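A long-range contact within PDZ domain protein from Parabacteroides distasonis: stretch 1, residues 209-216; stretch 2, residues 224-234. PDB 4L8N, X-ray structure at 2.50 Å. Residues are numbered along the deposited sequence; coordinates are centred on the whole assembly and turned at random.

Stretch 1 209-216: EKEPTYRY
Stretch 2 (224-234) EKFPFLNYAAA

Where a strand's partner turns a corner, side chains can carry on a contact that the backbone began, and residues 209-216 and 224-234 of this PDZ domain protein offer a worked example. The axes of strands 211-216 and 224-226 approach to 4.7 Å, their N-to-C directions 128° apart. Backbone bonds set the register. Arg 215 faces Glu 224 in a hydrogen-bonded pair, Arg 215 N to Glu 224 O at 3.0 Å and Glu 224 N to Arg 215 O at 2.8 Å; Tyr 214 lies opposite Lys 225 in a non-hydrogen-bonded pair, CA to CA 4.7 Å; Phe 226 N then donates to Thr 213 O at 2.8 Å.

The return bond at Thr 213 runs through solvent: the O of one water accepts from Thr 213 N (2.9 Å) and Lys 225 NZ (3.1 Å) and donates to Phe 226 O (2.7 Å).

Side chains take over where the chain turns at Pro 227 and Phe 228. Thr 213, chi1 m, donates from OG1 to Phe 228 O at 2.5 Å, while Asn 230, chi1 t, reaches Pro 212 O through ND2 in a weak 3.2 Å bond.

Packing completes the contact. Arg 215 CB lies 3.8 Å from Phe 226 CE1; with chi1 m, the side chain runs on so that Phe 228 CD2 lies over one guanidinium face, 3.4 Å from Arg 215 NH1.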

# COMPACT_ATOMS: atom_id res chain seq x y z
N GLU A 209 -12.91 4.52 14.11
CA GLU A 209 -13.78 3.34 14.03
C GLU A 209 -13.40 2.42 12.83
O GLU A 209 -12.65 2.84 11.95
CB GLU A 209 -15.26 3.78 13.93
N LYS A 210 -13.90 1.16 12.84
CA LYS A 210 -13.68 0.18 11.77
C LYS A 210 -14.98 0.08 10.96
O LYS A 210 -16.04 -0.22 11.53
CB LYS A 210 -13.24 -1.19 12.31
N GLU A 211 -14.88 0.38 9.65
CA GLU A 211 -16.00 0.40 8.71
C GLU A 211 -16.11 -0.91 7.91
O GLU A 211 -15.10 -1.60 7.73
CB GLU A 211 -15.86 1.61 7.77
N PRO A 212 -17.33 -1.30 7.44
CA PRO A 212 -17.43 -2.53 6.62
C PRO A 212 -16.94 -2.28 5.19
O PRO A 212 -16.90 -1.13 4.74
CB PRO A 212 -18.93 -2.89 6.66
CG PRO A 212 -19.64 -1.66 7.11
CD PRO A 212 -18.65 -0.62 7.54
N THR A 213 -16.53 -3.35 4.50
CA THR A 213 -16.06 -3.30 3.12
C THR A 213 -17.23 -3.63 2.17
O THR A 213 -17.78 -4.73 2.23
CB THR A 213 -14.88 -4.25 2.94
OG1 THR A 213 -13.88 -3.89 3.88
CG2 THR A 213 -14.27 -4.19 1.55
N TYR A 214 -17.63 -2.66 1.33
CA TYR A 214 -18.65 -2.89 0.31
C TYR A 214 -18.01 -2.76 -1.05
O TYR A 214 -17.18 -1.87 -1.27
CB TYR A 214 -19.87 -1.97 0.44
CG TYR A 214 -20.63 -2.17 1.74
CD1 TYR A 214 -21.51 -3.23 1.90
CD2 TYR A 214 -20.46 -1.29 2.81
CE1 TYR A 214 -22.19 -3.43 3.11
CE2 TYR A 214 -21.16 -1.46 4.00
CZ TYR A 214 -22.01 -2.54 4.16
OH TYR A 214 -22.67 -2.71 5.35
N ARG A 215 -18.28 -3.73 -1.92
CA ARG A 215 -17.76 -3.72 -3.29
C ARG A 215 -18.86 -4.18 -4.22
O ARG A 215 -19.80 -4.85 -3.77
CB ARG A 215 -16.51 -4.59 -3.45
CG ARG A 215 -15.43 -4.25 -2.45
CD ARG A 215 -14.07 -4.17 -3.05
NE ARG A 215 -13.18 -3.65 -2.02
CZ ARG A 215 -12.03 -4.21 -1.69
NH1 ARG A 215 -11.60 -5.27 -2.34
NH2 ARG A 215 -11.30 -3.70 -0.72
N TYR A 216 -18.74 -3.84 -5.51
CA TYR A 216 -19.74 -4.26 -6.45
C TYR A 216 -19.32 -5.61 -7.06
O TYR A 216 -18.16 -5.80 -7.43
CB TYR A 216 -19.99 -3.20 -7.51
CG TYR A 216 -21.19 -3.50 -8.36
CD1 TYR A 216 -22.47 -3.23 -7.91
CD2 TYR A 216 -21.06 -4.05 -9.64
CE1 TYR A 216 -23.59 -3.51 -8.69
CE2 TYR A 216 -22.17 -4.36 -10.42
CZ TYR A 216 -23.44 -4.06 -9.95
OH TYR A 216 -24.55 -4.29 -10.73
N GLU A 224 -21.97 -5.83 -2.26
CA GLU A 224 -21.90 -6.89 -1.25
C GLU A 224 -20.91 -6.53 -0.18
O GLU A 224 -19.99 -5.75 -0.43
CB GLU A 224 -21.46 -8.23 -1.90
CG GLU A 224 -22.53 -8.92 -2.72
CD GLU A 224 -22.10 -10.19 -3.45
OE1 GLU A 224 -20.95 -10.65 -3.23
OE2 GLU A 224 -22.93 -10.74 -4.21
N LYS A 225 -21.11 -7.10 1.02
CA LYS A 225 -20.18 -6.97 2.13
C LYS A 225 -19.07 -7.96 1.85
O LYS A 225 -19.32 -9.06 1.33
CB LYS A 225 -20.87 -7.24 3.49
CG LYS A 225 -20.04 -6.83 4.70
CD LYS A 225 -20.62 -7.36 6.01
CE LYS A 225 -19.58 -7.50 7.10
NZ LYS A 225 -19.25 -6.19 7.74
N PHE A 226 -17.84 -7.56 2.12
CA PHE A 226 -16.69 -8.43 1.91
C PHE A 226 -15.92 -8.52 3.20
O PHE A 226 -15.86 -7.53 3.93
CB PHE A 226 -15.81 -7.95 0.72
CG PHE A 226 -16.40 -8.34 -0.62
CD1 PHE A 226 -17.35 -7.54 -1.24
CD2 PHE A 226 -16.02 -9.52 -1.24
CE1 PHE A 226 -17.92 -7.93 -2.45
CE2 PHE A 226 -16.60 -9.91 -2.46
CZ PHE A 226 -17.55 -9.11 -3.05
N PRO A 227 -15.31 -9.70 3.51
CA PRO A 227 -14.58 -9.84 4.79
C PRO A 227 -13.18 -9.19 4.77
O PRO A 227 -12.22 -9.77 5.28
CB PRO A 227 -14.51 -11.36 4.96
CG PRO A 227 -14.45 -11.88 3.58
CD PRO A 227 -15.33 -10.98 2.77
N PHE A 228 -13.07 -7.98 4.20
CA PHE A 228 -11.77 -7.31 4.10
C PHE A 228 -11.72 -6.13 5.04
O PHE A 228 -12.75 -5.57 5.37
CB PHE A 228 -11.50 -6.87 2.64
CG PHE A 228 -11.85 -7.84 1.52
CD1 PHE A 228 -11.66 -9.21 1.67
CD2 PHE A 228 -12.25 -7.37 0.28
CE1 PHE A 228 -11.97 -10.11 0.64
CE2 PHE A 228 -12.53 -8.27 -0.78
CZ PHE A 228 -12.39 -9.63 -0.58
N LEU A 229 -10.53 -5.74 5.48
CA LEU A 229 -10.41 -4.61 6.39
C LEU A 229 -10.46 -3.29 5.62
O LEU A 229 -9.62 -3.05 4.75
CB LEU A 229 -9.11 -4.71 7.22
CG LEU A 229 -9.05 -5.74 8.34
CD1 LEU A 229 -7.65 -5.81 8.92
CD2 LEU A 229 -9.97 -5.37 9.48
N ASN A 230 -11.47 -2.46 5.94
CA ASN A 230 -11.64 -1.14 5.32
C ASN A 230 -10.92 -0.07 6.15
O ASN A 230 -11.51 0.52 7.08
CB ASN A 230 -13.13 -0.82 5.13
CG ASN A 230 -13.42 0.46 4.38
OD1 ASN A 230 -12.62 0.92 3.56
ND2 ASN A 230 -14.58 1.05 4.63
N TYR A 231 -9.62 0.14 5.82
CA TYR A 231 -8.69 1.08 6.46
C TYR A 231 -8.88 2.56 6.01
O TYR A 231 -8.17 3.43 6.53
CB TYR A 231 -7.25 0.63 6.17
N ALA A 232 -9.84 2.84 5.07
CA ALA A 232 -10.15 4.15 4.46
C ALA A 232 -10.28 5.34 5.46
O ALA A 232 -10.10 6.49 5.05
CB ALA A 232 -11.42 4.04 3.64
N ALA A 233 -10.59 5.06 6.75
CA ALA A 233 -10.73 6.05 7.82
C ALA A 233 -9.35 6.59 8.27
O ALA A 233 -9.23 7.78 8.57
CB ALA A 233 -11.48 5.45 9.00
N ALA A 234 -8.31 5.73 8.30
CA ALA A 234 -6.93 6.11 8.67
C ALA A 234 -6.26 6.96 7.57
O ALA A 234 -5.37 7.75 7.86
CB ALA A 234 -6.10 4.86 8.94
O HOH W 1 -16.88 -5.92 5.78